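Local structure of DCN1-like protein 3 (Homo sapiens, 4GBA) at residues A[44-49]-A[97-102]. The protein promotes cullin neddylation by bringing together N-terminally acetylated NEDD8-conjugating E2 enzymes and cullin-RBX complexes through the DCUN1 domain that makes up this chain. Residues are numbered along the deposited sequence; the frame is centred on the assembly and turned at random.
Sequences VLLLAW and KDLYRF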
ATOM      1  N   VAL A  44       1.621  -4.698  -8.043  1.00 33.12           N
ATOM      2  CA  VAL A  44       2.191  -5.615  -7.060  1.00 31.93           C
ATOM      3  C   VAL A  44       1.470  -5.471  -5.721  1.00 31.39           C
ATOM      4  O   VAL A  44       1.184  -6.470  -5.052  1.00 29.08           O
ATOM      5  CB  VAL A  44       3.724  -5.425  -6.917  1.00 31.86           C
ATOM      6  CG1 VAL A  44       4.276  -6.318  -5.814  1.00 25.80           C
ATOM      7  CG2 VAL A  44       4.413  -5.719  -8.268  1.00 29.00           C
ATOM      8  N   LEU A  45       1.163  -4.230  -5.344  1.00 30.41           N
ATOM      9  CA  LEU A  45       0.265  -3.995  -4.215  1.00 33.58           C
ATOM     10  C   LEU A  45      -1.094  -4.711  -4.451  1.00 32.25           C
ATOM     11  O   LEU A  45      -1.608  -5.393  -3.555  1.00 32.02           O
ATOM     12  CB  LEU A  45       0.073  -2.491  -3.968  1.00 31.41           C
ATOM     13  CG  LEU A  45      -0.932  -2.091  -2.878  1.00 36.01           C
ATOM     14  CD1 LEU A  45      -0.409  -2.436  -1.464  1.00 28.25           C
ATOM     15  CD2 LEU A  45      -1.303  -0.606  -2.992  1.00 29.92           C
ATOM     16  N   LEU A  46      -1.655  -4.592  -5.656  1.00 31.41           N
ATOM     17  CA  LEU A  46      -2.928  -5.278  -5.974  1.00 32.62           C
ATOM     18  C   LEU A  46      -2.818  -6.797  -5.834  1.00 32.11           C
ATOM     19  O   LEU A  46      -3.697  -7.438  -5.275  1.00 31.31           O
ATOM     20  CB  LEU A  46      -3.418  -4.930  -7.376  1.00 29.60           C
ATOM     21  CG  LEU A  46      -3.781  -3.470  -7.625  1.00 32.36           C
ATOM     22  CD1 LEU A  46      -4.453  -3.296  -8.994  1.00 35.88           C
ATOM     23  CD2 LEU A  46      -4.684  -2.982  -6.526  1.00 32.65           C
ATOM     24  N   LEU A  47      -1.723  -7.359  -6.333  1.00 31.02           N
ATOM     25  CA  LEU A  47      -1.450  -8.785  -6.195  1.00 28.11           C
ATOM     26  C   LEU A  47      -1.405  -9.198  -4.732  1.00 29.67           C
ATOM     27  O   LEU A  47      -2.089 -10.137  -4.337  1.00 34.66           O
ATOM     28  CB  LEU A  47      -0.123  -9.131  -6.874  1.00 28.32           C
ATOM     29  CG  LEU A  47       0.003 -10.395  -7.720  1.00 36.66           C
ATOM     30  CD1 LEU A  47      -1.255 -10.637  -8.583  1.00 30.42           C
ATOM     31  CD2 LEU A  47       1.279 -10.330  -8.591  1.00 33.51           C
ATOM     32  N   ALA A  48      -0.597  -8.502  -3.929  1.00 29.37           N
ATOM     33  CA  ALA A  48      -0.492  -8.784  -2.501  1.00 28.06           C
ATOM     34  C   ALA A  48      -1.872  -8.685  -1.837  1.00 31.97           C
ATOM     35  O   ALA A  48      -2.219  -9.488  -0.975  1.00 30.96           O
ATOM     36  CB  ALA A  48       0.508  -7.818  -1.824  1.00 28.27           C
ATOM     37  N   TRP A  49      -2.645  -7.681  -2.244  1.00 30.69           N
ATOM     38  CA  TRP A  49      -4.012  -7.518  -1.776  1.00 32.64           C
ATOM     39  C   TRP A  49      -4.856  -8.771  -2.099  1.00 33.75           C
ATOM     40  O   TRP A  49      -5.388  -9.415  -1.195  1.00 29.89           O
ATOM     41  CB  TRP A  49      -4.611  -6.240  -2.385  1.00 31.95           C
ATOM     42  CG  TRP A  49      -6.114  -6.058  -2.185  1.00 36.17           C
ATOM     43  CD1 TRP A  49      -6.800  -6.103  -1.005  1.00 32.17           C
ATOM     44  CD2 TRP A  49      -7.087  -5.761  -3.203  1.00 34.00           C
ATOM     45  NE1 TRP A  49      -8.136  -5.853  -1.220  1.00 31.18           N
ATOM     46  CE2 TRP A  49      -8.342  -5.646  -2.558  1.00 36.92           C
ATOM     47  CE3 TRP A  49      -7.019  -5.587  -4.595  1.00 32.49           C
ATOM     48  CZ2 TRP A  49      -9.524  -5.368  -3.260  1.00 37.62           C
ATOM     49  CZ3 TRP A  49      -8.194  -5.309  -5.295  1.00 39.29           C
ATOM     50  CH2 TRP A  49      -9.432  -5.205  -4.622  1.00 42.07           C
ATOM     51  N   LYS A  97     -11.932   0.682  -0.738  1.00 42.73           N
ATOM     52  CA  LYS A  97     -11.910   0.807   0.716  1.00 42.76           C
ATOM     53  C   LYS A  97     -11.221  -0.399   1.318  1.00 38.92           C
ATOM     54  O   LYS A  97     -10.463  -0.267   2.275  1.00 37.14           O
ATOM     55  CB  LYS A  97     -13.327   0.961   1.297  1.00 45.72           C
ATOM     56  CG  LYS A  97     -13.857   2.390   1.225  1.00 51.03           C
ATOM     57  CD  LYS A  97     -15.373   2.463   1.390  1.00 59.31           C
ATOM     58  CE  LYS A  97     -15.797   2.410   2.851  1.00 65.86           C
ATOM     59  NZ  LYS A  97     -17.278   2.553   2.992  1.00 73.93           N
ATOM     60  N   ASP A  98     -11.485  -1.574   0.752  1.00 38.08           N
ATOM     61  CA  ASP A  98     -10.880  -2.800   1.266  1.00 41.41           C
ATOM     62  C   ASP A  98      -9.371  -2.834   0.995  1.00 37.71           C
ATOM     63  O   ASP A  98      -8.588  -3.198   1.870  1.00 34.14           O
ATOM     64  CB  ASP A  98     -11.561  -4.049   0.694  1.00 36.87           C
ATOM     65  CG  ASP A  98     -11.023  -5.338   1.308  1.00 40.93           C
ATOM     66  OD1 ASP A  98     -11.437  -5.679   2.441  1.00 52.28           O
ATOM     67  OD2 ASP A  98     -10.183  -6.014   0.668  1.00 38.14           O
ATOM     68  N   LEU A  99      -8.982  -2.457  -0.219  1.00 31.87           N
ATOM     69  CA  LEU A  99      -7.583  -2.389  -0.590  1.00 35.03           C
ATOM     70  C   LEU A  99      -6.848  -1.393   0.307  1.00 35.78           C
ATOM     71  O   LEU A  99      -5.736  -1.662   0.787  1.00 31.08           O
ATOM     72  CB  LEU A  99      -7.453  -1.972  -2.055  1.00 34.19           C
ATOM     73  CG  LEU A  99      -6.079  -1.435  -2.447  1.00 32.41           C
ATOM     74  CD1 LEU A  99      -5.049  -2.557  -2.459  1.00 30.90           C
ATOM     75  CD2 LEU A  99      -6.167  -0.744  -3.787  1.00 34.06           C
ATOM     76  N   TYR A 100      -7.490  -0.245   0.529  1.00 34.69           N
ATOM     77  CA  TYR A 100      -6.997   0.783   1.448  1.00 35.25           C
ATOM     78  C   TYR A 100      -6.784   0.286   2.895  1.00 37.20           C
ATOM     79  O   TYR A 100      -5.758   0.601   3.511  1.00 38.90           O
ATOM     80  CB  TYR A 100      -7.907   2.017   1.413  1.00 35.94           C
ATOM     81  CG  TYR A 100      -7.353   3.208   2.172  1.00 37.48           C
ATOM     82  CD1 TYR A 100      -6.442   4.075   1.574  1.00 34.66           C
ATOM     83  CD2 TYR A 100      -7.741   3.469   3.484  1.00 37.71           C
ATOM     84  CE1 TYR A 100      -5.923   5.163   2.260  1.00 35.55           C
ATOM     85  CE2 TYR A 100      -7.225   4.565   4.187  1.00 37.28           C
ATOM     86  CZ  TYR A 100      -6.319   5.406   3.568  1.00 37.79           C
ATOM     87  OH  TYR A 100      -5.803   6.488   4.256  1.00 35.05           O
ATOM     88  N   ARG A 101      -7.726  -0.486   3.437  1.00 32.31           N
ATOM     89  CA  ARG A 101      -7.545  -1.048   4.779  1.00 34.06           C
ATOM     90  C   ARG A 101      -6.414  -2.081   4.815  1.00 36.05           C
ATOM     91  O   ARG A 101      -5.616  -2.098   5.758  1.00 39.33           O
ATOM     92  CB  ARG A 101      -8.846  -1.662   5.324  1.00 39.89           C
ATOM     93  CG  ARG A 101     -10.077  -0.773   5.140  1.00 53.67           C
ATOM     94  CD  ARG A 101     -11.367  -1.389   5.746  1.00 60.16           C
ATOM     95  NE  ARG A 101     -11.784  -0.652   6.944  1.00 73.37           N
ATOM     96  CZ  ARG A 101     -13.046  -0.470   7.338  1.00 68.77           C
ATOM     97  NH1 ARG A 101     -14.054  -0.974   6.627  1.00 59.92           N
ATOM     98  NH2 ARG A 101     -13.292   0.232   8.448  1.00 51.41           N
ATOM     99  N   PHE A 102      -6.369  -2.950   3.799  1.00 35.26           N
ATOM    100  CA  PHE A 102      -5.308  -3.945   3.626  1.00 33.51           C
ATOM    101  C   PHE A 102      -3.921  -3.286   3.541  1.00 32.61           C
ATOM    102  O   PHE A 102      -2.945  -3.815   4.065  1.00 33.69           O
ATOM    103  CB  PHE A 102      -5.537  -4.800   2.354  1.00 31.88           C
ATOM    104  CG  PHE A 102      -4.317  -5.590   1.933  1.00 33.92           C
ATOM    105  CD1 PHE A 102      -4.043  -6.831   2.499  1.00 31.36           C
ATOM    106  CD2 PHE A 102      -3.415  -5.069   1.008  1.00 33.22           C
ATOM    107  CE1 PHE A 102      -2.914  -7.547   2.136  1.00 29.92           C
ATOM    108  CE2 PHE A 102      -2.283  -5.783   0.644  1.00 32.76           C
ATOM    109  CZ  PHE A 102      -2.035  -7.024   1.211  1.00 30.90           C
TER
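Trp49 reaches across to Asp98, Leu99 and Phe102, and Trp49, Leu99 and Phe102 share most of this helix-to-helix contact. CG of Trp49 stands anti to the backbone N (chi1 170°), and the indole beyond it lies against helix 93-107. There Trp49 NE1 gives a nearly straight hydrogen bond of 2.8 Å to Asp98 OD2. The acceptor lies in the indole plane and is met on its anti side, while the carboxylate is turned 47° against the ring. One indole face rests on Leu99, whose CB sits over the centre of the ring; Leu99 CA makes a CH-pi contact 3.8 Å from the centroid of the five-membered ring. Farther along the same side chain, Leu99 CD1 packs 3.7 Å from Trp49 CG, and Leu99 CD2 meets Leu46 CD2 at 3.8 Å. The Phe102 ring lies against the backbone of the other helix, with Trp49 CA over one of its faces, offset toward the rim. Phe102 CZ comes 3.3 Å from Ala48 O, and Ala48 CB lies 4.0 Å from the same Phe102 CZ. Leu45 CG packs against Leu99 CD1 at 4.2 Å. An alanine in place of Trp49 would probably leave Asp98 OD2 without its indole donor and open a gap beside Leu99. Helices 42-50 and 93-107 meet here at 90° between the short segments, their axes 10.4 Å apart, within the mainly helical DCUN1 domain. Phe106, one turn beyond Phe102, continues the packing onto Leu45 and Ala48. Val44, Leu45 and Ala48 also pack on a modified side chain of the bound peptide, so this helix pair borders the site for the N-terminally acetylated E2 peptide. Helix 119-129 adds Leu128 against Leu45 and Val129 against Leu99, and helix 157-169 packs on Tyr100 of helix 93-107.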